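Local coordinates for hypothetical protein (Giardia lamblia, PDB 3I3F) that is of unknown function but belongs to the YjgF-like (endoribonuclease L-PSP) family, forms a trimer and binds pentanoic acid in the crystal, at residues Thr14-Val19 and Ile32-Gly37; Asp80-Leu85 and Val136-Lys141; Ile87-Ser92 and Leu129-Val134. One frame throughout, in Å; residues are numbered along the deposited sequence.

Contact 1. Residues Thr14-Val19 and Ile32-Gly37; sequences TPTFLV and IAVVNG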
loop_
_atom_site.group_PDB
_atom_site.type_symbol
_atom_site.label_atom_id
_atom_site.label_comp_id
_atom_site.label_asym_id
_atom_site.label_seq_id
_atom_site.Cartn_x
_atom_site.Cartn_y
_atom_site.Cartn_z
ATOM N N THR A 14 -18.351 -11.025 -8.219
ATOM C CA THR A 14 -16.954 -11.248 -8.568
ATOM C C THR A 14 -16.249 -9.921 -8.826
ATOM O O THR A 14 -16.873 -8.965 -9.290
ATOM C CB THR A 14 -16.807 -12.130 -9.828
ATOM O OG1 THR A 14 -15.421 -12.404 -10.070
ATOM C CG2 THR A 14 -17.409 -11.446 -11.056
ATOM N N PRO A 15 -14.945 -9.852 -8.511
ATOM C CA PRO A 15 -14.158 -8.753 -9.056
ATOM C C PRO A 15 -13.962 -8.953 -10.556
ATOM O O PRO A 15 -13.962 -10.091 -11.029
ATOM C CB PRO A 15 -12.824 -8.863 -8.312
ATOM C CG PRO A 15 -12.748 -10.273 -7.855
ATOM C CD PRO A 15 -14.156 -10.707 -7.605
ATOM N N THR A 16 -13.824 -7.855 -11.290
ATOM C CA THR A 16 -13.605 -7.913 -12.728
ATOM C C THR A 16 -12.267 -7.270 -13.052
ATOM O O THR A 16 -11.891 -6.268 -12.445
ATOM C CB THR A 16 -14.729 -7.199 -13.498
ATOM O OG1 THR A 16 -14.842 -5.847 -13.045
ATOM C CG2 THR A 16 -16.050 -7.908 -13.283
ATOM N N PHE A 17 -11.550 -7.860 -14.002
ATOM C CA PHE A 17 -10.230 -7.382 -14.392
ATOM C C PHE A 17 -10.288 -6.860 -15.819
ATOM O O PHE A 17 -10.809 -7.528 -16.714
ATOM C CB PHE A 17 -9.203 -8.503 -14.234
ATOM C CG PHE A 17 -9.166 -9.074 -12.847
ATOM C CD1 PHE A 17 -8.345 -8.517 -11.874
ATOM C CD2 PHE A 17 -9.987 -10.139 -12.498
ATOM C CE1 PHE A 17 -8.330 -9.029 -10.584
ATOM C CE2 PHE A 17 -9.975 -10.656 -11.212
ATOM C CZ PHE A 17 -9.145 -10.101 -10.254
ATOM N N LEU A 18 -9.780 -5.646 -16.012
ATOM C CA LEU A 18 -9.887 -4.938 -17.282
ATOM C C LEU A 18 -8.505 -4.582 -17.808
ATOM O O LEU A 18 -7.551 -4.444 -17.037
ATOM C CB LEU A 18 -10.695 -3.648 -17.103
ATOM C CG LEU A 18 -12.217 -3.729 -16.942
ATOM C CD1 LEU A 18 -12.626 -4.598 -15.769
ATOM C CD2 LEU A 18 -12.796 -2.329 -16.786
ATOM N N VAL A 19 -8.409 -4.433 -19.126
ATOM C CA VAL A 19 -7.208 -3.913 -19.767
ATOM C C VAL A 19 -7.611 -2.820 -20.748
ATOM O O VAL A 19 -8.309 -3.083 -21.729
ATOM C CB VAL A 19 -6.427 -5.011 -20.519
ATOM C CG1 VAL A 19 -5.167 -4.427 -21.158
ATOM C CG2 VAL A 19 -6.066 -6.148 -19.578
ATOM N N ILE A 32 -6.131 -3.163 -14.195
ATOM C CA ILE A 32 -7.325 -2.561 -13.614
ATOM C C ILE A 32 -8.170 -3.665 -12.990
ATOM O O ILE A 32 -8.381 -4.703 -13.615
ATOM C CB ILE A 32 -8.197 -1.873 -14.694
ATOM C CG1 ILE A 32 -7.375 -0.903 -15.547
ATOM C CG2 ILE A 32 -9.378 -1.149 -14.051
ATOM C CD1 ILE A 32 -8.152 -0.317 -16.705
ATOM N N ALA A 33 -8.646 -3.446 -11.768
ATOM C CA ALA A 33 -9.624 -4.337 -11.148
ATOM C C ALA A 33 -10.796 -3.512 -10.630
ATOM O O ALA A 33 -10.595 -2.441 -10.056
ATOM C CB ALA A 33 -8.994 -5.128 -10.024
ATOM N N VAL A 34 -12.014 -4.003 -10.846
ATOM C CA VAL A 34 -13.219 -3.346 -10.348
ATOM C C VAL A 34 -13.969 -4.294 -9.419
ATOM O O VAL A 34 -14.192 -5.456 -9.757
ATOM C CB VAL A 34 -14.153 -2.915 -11.497
ATOM C CG1 VAL A 34 -15.405 -2.239 -10.948
ATOM C CG2 VAL A 34 -13.421 -1.993 -12.465
ATOM N N VAL A 35 -14.345 -3.792 -8.246
ATOM C CA VAL A 35 -15.087 -4.576 -7.259
ATOM C C VAL A 35 -15.995 -3.658 -6.440
ATOM O O VAL A 35 -15.527 -2.693 -5.838
ATOM C CB VAL A 35 -14.130 -5.354 -6.314
ATOM C CG1 VAL A 35 -13.111 -4.418 -5.673
ATOM C CG2 VAL A 35 -14.915 -6.113 -5.251
ATOM N N ASN A 36 -17.294 -3.954 -6.446
ATOM C CA ASN A 36 -18.276 -3.226 -5.634
ATOM C C ASN A 36 -18.205 -1.702 -5.797
ATOM O O ASN A 36 -18.218 -0.965 -4.812
ATOM C CB ASN A 36 -18.116 -3.598 -4.152
ATOM C CG ASN A 36 -18.143 -5.098 -3.916
ATOM O OD1 ASN A 36 -18.811 -5.841 -4.635
ATOM N ND2 ASN A 36 -17.416 -5.549 -2.901
ATOM N N GLY A 37 -18.121 -1.240 -7.040
ATOM C CA GLY A 37 -18.087 0.195 -7.326
ATOM C C GLY A 37 -16.767 0.890 -7.024
ATOM O O GLY A 37 -16.705 2.119 -7.014
HETATM O O HOH W 1 -16.731 -6.216 -10.716
HETATM O O HOH W 2 -18.165 -6.040 -8.315
#
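Thr14 leads into a short antiparallel pairing between strands 16-18 and 32-35. Its OG1, anti to the backbone N (chi1 -176°), bonds to Pro15 O on a lone pair in the carbonyl plane. Its carbonyl accepts from a water, which also donates to Val34 O and accepts from Thr16 OG1. This water ties the loop to both strands where the pairing begins. Pro15 sets CB 4.2 Å from Val35 CB, and its CA-H points at Val34 O.

Thr16 and Val34 form a hydrogen-bonded pair. Thr16 N gives to Val34 O at 2.9 Å, and Val34 N returns a bond to Thr16 O at 2.8 Å. Both bonds are nearly straight and lie in the carbonyl planes. The two side chains run side by side on the same face. Thr16 OG1 takes the crowded position between N and the carbonyl carbon (chi1 56°) and lies 3.4 Å from Val34 CB.

Phe17 turns to the other face with Ala33, a non-hydrogen-bonded pair. The ring's CD1 meets Ala33 CB obliquely at 3.9 Å. The CA-H of Phe17 approaches Ile32 O, which also takes the bond from Leu18 N at 2.9 Å. The return bond from Ile32 N to Leu18 O is weak. Leu18 packs its CB against Ile32 CB at 3.9 Å, and its CD1 reaches toward Val34 CG2.

Strand 16-18 is an outermost strand of the sheet within this chain. Strand 32-35 continues the sheet inward to strand 38-41, with Ala33 bonded to Tyr40. Ile32 rests on Cys71 and Tyr74 of helix 56-74. The Phe17-Ala33 face instead packs on Ile82 and Val83 of the second subunit, at the trimer interface.

Contact 2. Residues Asp80-Leu85 and Val136-Lys141; sequences DYIVSL and VVAAQK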
loop_
_atom_site.group_PDB
_atom_site.type_symbol
_atom_site.label_atom_id
_atom_site.label_comp_id
_atom_site.label_asym_id
_atom_site.label_seq_id
_atom_site.Cartn_x
_atom_site.Cartn_y
_atom_site.Cartn_z
ATOM N N ASP A 80 -10.469 12.610 -10.737
ATOM C CA ASP A 80 -11.210 13.278 -9.659
ATOM C C ASP A 80 -11.970 12.315 -8.737
ATOM O O ASP A 80 -12.552 12.747 -7.742
ATOM C CB ASP A 80 -12.162 14.351 -10.223
ATOM C CG ASP A 80 -13.123 13.812 -11.268
ATOM O OD1 ASP A 80 -12.764 12.860 -11.994
ATOM O OD2 ASP A 80 -14.241 14.360 -11.377
ATOM N N TYR A 81 -11.956 11.020 -9.058
ATOM C CA TYR A 81 -12.581 9.999 -8.214
ATOM C C TYR A 81 -11.564 9.165 -7.427
ATOM O O TYR A 81 -11.949 8.268 -6.679
ATOM C CB TYR A 81 -13.470 9.087 -9.060
ATOM C CG TYR A 81 -14.699 9.786 -9.581
ATOM C CD1 TYR A 81 -15.913 9.699 -8.906
ATOM C CD2 TYR A 81 -14.644 10.552 -10.739
ATOM C CE1 TYR A 81 -17.046 10.351 -9.380
ATOM C CE2 TYR A 81 -15.769 11.208 -11.222
ATOM C CZ TYR A 81 -16.964 11.105 -10.537
ATOM O OH TYR A 81 -18.078 11.755 -11.021
ATOM N N ILE A 82 -10.276 9.469 -7.584
ATOM C CA ILE A 82 -9.234 8.788 -6.821
ATOM C C ILE A 82 -9.359 9.155 -5.345
ATOM O O ILE A 82 -9.460 10.334 -4.999
ATOM C CB ILE A 82 -7.819 9.154 -7.316
ATOM C CG1 ILE A 82 -7.590 8.616 -8.729
ATOM C CG2 ILE A 82 -6.756 8.591 -6.375
ATOM C CD1 ILE A 82 -6.312 9.117 -9.366
ATOM N N VAL A 83 -9.367 8.129 -4.495
ATOM C CA VAL A 83 -9.444 8.277 -3.044
ATOM C C VAL A 83 -8.041 8.306 -2.437
ATOM O O VAL A 83 -7.741 9.110 -1.551
ATOM C CB VAL A 83 -10.214 7.087 -2.425
ATOM C CG1 VAL A 83 -10.184 7.144 -0.903
ATOM C CG2 VAL A 83 -11.648 7.051 -2.946
ATOM N N SER A 84 -7.185 7.409 -2.922
ATOM C CA SER A 84 -5.850 7.231 -2.369
ATOM C C SER A 84 -4.880 6.717 -3.429
ATOM O O SER A 84 -5.282 6.018 -4.361
ATOM C CB SER A 84 -5.914 6.246 -1.198
ATOM O OG SER A 84 -4.655 6.097 -0.566
ATOM N N LEU A 85 -3.610 7.090 -3.288
ATOM C CA LEU A 85 -2.534 6.538 -4.111
ATOM C C LEU A 85 -1.217 6.608 -3.344
ATOM O O LEU A 85 -1.105 7.334 -2.357
ATOM C CB LEU A 85 -2.433 7.264 -5.460
ATOM C CG LEU A 85 -2.119 8.763 -5.488
ATOM C CD1 LEU A 85 -0.645 9.027 -5.227
ATOM C CD2 LEU A 85 -2.524 9.352 -6.831
ATOM N N VAL A 136 -3.401 2.840 -6.417
ATOM C CA VAL A 136 -4.438 3.790 -6.794
ATOM C C VAL A 136 -5.782 3.134 -6.523
ATOM O O VAL A 136 -6.066 2.054 -7.046
ATOM C CB VAL A 136 -4.351 4.197 -8.276
ATOM C CG1 VAL A 136 -5.567 5.030 -8.677
ATOM C CG2 VAL A 136 -3.068 4.966 -8.536
ATOM N N VAL A 137 -6.580 3.780 -5.680
ATOM C CA VAL A 137 -7.925 3.331 -5.344
ATOM C C VAL A 137 -8.879 4.473 -5.675
ATOM O O VAL A 137 -8.667 5.609 -5.244
ATOM C CB VAL A 137 -8.037 2.972 -3.847
ATOM C CG1 VAL A 137 -9.439 2.463 -3.513
ATOM C CG2 VAL A 137 -6.983 1.934 -3.471
ATOM N N ALA A 138 -9.917 4.173 -6.450
ATOM C CA ALA A 138 -10.858 5.189 -6.916
ATOM C C ALA A 138 -12.288 4.668 -6.885
ATOM O O ALA A 138 -12.521 3.467 -6.986
ATOM C CB ALA A 138 -10.495 5.624 -8.327
ATOM N N ALA A 139 -13.237 5.587 -6.736
ATOM C CA ALA A 139 -14.657 5.259 -6.819
ATOM C C ALA A 139 -15.110 5.301 -8.273
ATOM O O ALA A 139 -14.588 6.077 -9.071
ATOM C CB ALA A 139 -15.472 6.239 -5.987
ATOM N N GLN A 140 -16.080 4.460 -8.618
ATOM C CA GLN A 140 -16.720 4.537 -9.930
ATOM C C GLN A 140 -17.759 5.656 -9.941
ATOM O O GLN A 140 -18.245 6.080 -8.889
ATOM C CB GLN A 140 -17.383 3.209 -10.301
ATOM C CG GLN A 140 -16.416 2.160 -10.816
ATOM C CD GLN A 140 -17.127 0.965 -11.422
ATOM O OE1 GLN A 140 -18.031 0.392 -10.814
ATOM N NE2 GLN A 140 -16.719 0.580 -12.625
ATOM N N LYS A 141 -18.089 6.125 -11.141
ATOM C CA LYS A 141 -19.119 7.147 -11.330
ATOM C C LYS A 141 -20.514 6.538 -11.224
ATOM O O LYS A 141 -20.687 5.320 -11.280
ATOM C CB LYS A 141 -18.959 7.818 -12.694
ATOM C CG LYS A 141 -17.618 8.500 -12.882
ATOM C CD LYS A 141 -17.565 9.325 -14.158
ATOM C CE LYS A 141 -17.548 8.446 -15.397
ATOM N NZ LYS A 141 -17.247 9.224 -16.632
ATOM O OXT LYS A 141 -21.505 7.255 -11.083
#
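Tyr81 and Lys141 cross at about a right angle near the C-terminus. Lys141 CG lies over one face of the ring, 3.9 Å from its centroid and offset toward the rim. This is a CH-pi contact. CD follows past CE2 and OH, and a bend at chi3 (-70°) then takes the lysine end away. Tyr81 CG stands anti to the carbonyl carbon, and its CB sits 3.2 Å from Ala139 O. The backbone holds this pair close by: Ala139 N bonds to Tyr81 O from above the carbonyl plane.

Next along the strands lies a classic beta bulge. Val83 and Ser84 both face Val137, whose carbonyl grips two donors, Val83 N at 2.7 Å and Ser84 N at 3.3 Å. The bulge shifts the register by one residue within the antiparallel pair formed by the two longest strands of this YjgF-like sheet, 82-90 and 131-139, both inside it. Val137 N then gives to Ser84 O at 2.9 Å.

Ile82 and Val136 cross obliquely, CG1 to CG1 at 4.1 Å. Ile82 CG1 also borders Ala138 CB, and both residues touch Leu72 of helix 56-74. Val136 turns its other branch, CG2, toward Leu85 CB at 3.9 Å. Val83 and Val137 meet Tyr40 of the third subunit.

Contact 3. Residues Ile87-Ser92 and Leu129-Val134; sequences IFLSTS and LLVEVV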
loop_
_atom_site.group_PDB
_atom_site.type_symbol
_atom_site.label_atom_id
_atom_site.label_comp_id
_atom_site.label_asym_id
_atom_site.label_seq_id
_atom_site.Cartn_x
_atom_site.Cartn_y
_atom_site.Cartn_z
ATOM N N ILE A 87 3.165 6.871 -3.934
ATOM C CA ILE A 87 4.234 7.191 -4.870
ATOM C C ILE A 87 5.542 6.575 -4.391
ATOM O O ILE A 87 5.918 6.729 -3.229
ATOM C CB ILE A 87 4.423 8.710 -5.001
ATOM C CG1 ILE A 87 3.139 9.369 -5.514
ATOM C CG2 ILE A 87 5.586 9.029 -5.940
ATOM C CD1 ILE A 87 2.970 10.779 -5.046
ATOM N N PHE A 88 6.213 5.863 -5.292
ATOM C CA PHE A 88 7.592 5.446 -5.083
ATOM C C PHE A 88 8.460 6.240 -6.047
ATOM O O PHE A 88 8.295 6.138 -7.262
ATOM C CB PHE A 88 7.772 3.946 -5.345
ATOM C CG PHE A 88 7.211 3.059 -4.265
ATOM C CD1 PHE A 88 7.697 3.130 -2.965
ATOM C CD2 PHE A 88 6.219 2.131 -4.554
ATOM C CE1 PHE A 88 7.189 2.306 -1.965
ATOM C CE2 PHE A 88 5.708 1.302 -3.561
ATOM C CZ PHE A 88 6.194 1.392 -2.266
ATOM N N LEU A 89 9.360 7.053 -5.504
ATOM C CA LEU A 89 10.357 7.747 -6.311
ATOM C C LEU A 89 11.658 6.965 -6.226
ATOM O O LEU A 89 11.966 6.377 -5.192
ATOM C CB LEU A 89 10.567 9.175 -5.807
ATOM C CG LEU A 89 9.368 10.119 -5.933
ATOM C CD1 LEU A 89 9.696 11.475 -5.326
ATOM C CD2 LEU A 89 8.935 10.271 -7.386
ATOM N N SER A 90 12.420 6.942 -7.312
ATOM C CA SER A 90 13.690 6.228 -7.311
ATOM C C SER A 90 14.629 6.815 -6.264
ATOM O O SER A 90 14.684 8.031 -6.076
ATOM C CB SER A 90 14.353 6.294 -8.687
ATOM O OG SER A 90 15.631 5.679 -8.656
ATOM N N THR A 91 15.373 5.943 -5.588
ATOM C CA THR A 91 16.414 6.384 -4.662
ATOM C C THR A 91 17.471 7.236 -5.375
ATOM O O THR A 91 18.157 8.036 -4.741
ATOM C CB THR A 91 17.098 5.185 -3.975
ATOM O OG1 THR A 91 17.473 4.216 -4.960
ATOM C CG2 THR A 91 16.159 4.539 -2.969
ATOM N N SER A 92 17.586 7.068 -6.693
ATOM C CA SER A 92 18.549 7.820 -7.503
ATOM C C SER A 92 18.183 9.291 -7.751
ATOM O O SER A 92 19.034 10.064 -8.193
ATOM C CB SER A 92 18.746 7.123 -8.855
ATOM O OG SER A 92 17.593 7.245 -9.674
ATOM N N LEU A 129 13.329 2.978 -14.228
ATOM C CA LEU A 129 12.169 3.668 -13.668
ATOM C C LEU A 129 12.594 4.721 -12.650
ATOM O O LEU A 129 13.340 4.422 -11.715
ATOM C CB LEU A 129 11.219 2.670 -12.999
ATOM C CG LEU A 129 10.656 1.550 -13.875
ATOM C CD1 LEU A 129 9.744 0.650 -13.053
ATOM C CD2 LEU A 129 9.912 2.116 -15.072
ATOM N N LEU A 130 12.115 5.950 -12.841
ATOM C CA LEU A 130 12.403 7.058 -11.927
ATOM C C LEU A 130 11.247 7.322 -10.966
ATOM O O LEU A 130 11.441 7.915 -9.905
ATOM C CB LEU A 130 12.708 8.329 -12.724
ATOM C CG LEU A 130 13.878 8.220 -13.706
ATOM C CD1 LEU A 130 13.986 9.483 -14.547
ATOM C CD2 LEU A 130 15.183 7.949 -12.972
ATOM N N VAL A 131 10.048 6.892 -11.355
ATOM C CA VAL A 131 8.847 7.070 -10.552
ATOM C C VAL A 131 7.884 5.918 -10.820
ATOM O O VAL A 131 7.838 5.373 -11.927
ATOM C CB VAL A 131 8.150 8.422 -10.868
ATOM C CG1 VAL A 131 7.838 8.536 -12.358
ATOM C CG2 VAL A 131 6.881 8.589 -10.037
ATOM N N GLU A 132 7.135 5.540 -9.794
ATOM C CA GLU A 132 6.081 4.548 -9.935
ATOM C C GLU A 132 4.945 4.913 -8.996
ATOM O O GLU A 132 5.179 5.243 -7.833
ATOM C CB GLU A 132 6.606 3.149 -9.616
ATOM C CG GLU A 132 5.577 2.048 -9.853
ATOM C CD GLU A 132 6.152 0.649 -9.777
ATOM O OE1 GLU A 132 7.391 0.501 -9.683
ATOM O OE2 GLU A 132 5.351 -0.310 -9.818
ATOM N N VAL A 133 3.722 4.875 -9.511
ATOM C CA VAL A 133 2.539 5.185 -8.717
ATOM C C VAL A 133 1.743 3.901 -8.530
ATOM O O VAL A 133 1.378 3.237 -9.505
ATOM C CB VAL A 133 1.685 6.279 -9.379
ATOM C CG1 VAL A 133 0.416 6.530 -8.578
ATOM C CG2 VAL A 133 2.496 7.561 -9.510
ATOM N N VAL A 134 1.492 3.550 -7.271
ATOM C CA VAL A 134 0.892 2.268 -6.924
ATOM C C VAL A 134 -0.279 2.460 -5.968
ATOM O O VAL A 134 -0.484 3.549 -5.431
ATOM C CB VAL A 134 1.933 1.314 -6.285
ATOM C CG1 VAL A 134 3.158 1.171 -7.186
ATOM C CG2 VAL A 134 2.345 1.800 -4.902
#
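Three backbone hydrogen bonds join the antiparallel segments 87-92 and 129-134. Those from Phe88 N and Ser90 N are nearly straight; that from Glu132 N is more bent (152°). Phe88 and Glu132 form the hydrogen-bonded pair. Phe88 N gives to Glu132 O at 2.8 Å, nearly along the C=O axis, and Glu132 N gives back to Phe88 O at 2.8 Å. Further on, Ser90 N reaches Leu130 O at 2.9 Å from above the carbonyl plane. Leu130 N is bonded to the Gln60 side chain.

Apolar contacts lie on both faces. Leu89 and Val131 lie side by side and point the same way, with Leu89 CD2 3.8 Å from Val131 CG2. Ile87 adds CG2 beside the same valine methyl and CG1 beside Val133 CG2. Phe101 of helix 95-108 and residues of helix 56-74 pack on this face. On the other face Phe88 and Val134 cross at about a right angle. Val134 CG2, in the crowded position between N and the carbonyl carbon, approaches ring atom CE2 obliquely at 3.7 Å.

Polar side chains are few. Ser90 OG and Ser92 OG share a hydrogen bond of 2.7 Å at the turn after the strand. Glu132 shares the face of Phe88. Its CG is anti to the backbone N (chi1 -175°) and its chain is extended, so the carboxylate stands well off the strand.

Glu132 touches bound pentanoic acid, in a pocket with Phe26, Val29, Gly43 and Gln126. Cys119 of the second subunit packs on it. Its burial may raise its pKa.

All three contacts belong to one sheet. Contacts 2 and 3 join the same two long strands, 82-90 and 131-139. Contact 3 is nested in the loop that contact 2 closes. Their centres are about 20 Å apart, and Leu85 CB touches Val134 O at 4.2 Å. Contact 1 adds the outer strands beyond 38-41. Its centre is about 13 Å from that of contact 2, where Gly37 O probably bonds Gln140 N at 2.9 Å. Contacts 1 and 3 do not touch. A bound pentanoic acid lies about 4 Å from the Glu132 side chain. The Leu85 and Ile32 side chains are about 7 Å and about 12 Å from a bound pentanoic acid, not necessarily the same one. Each contact also meets a neighbouring subunit.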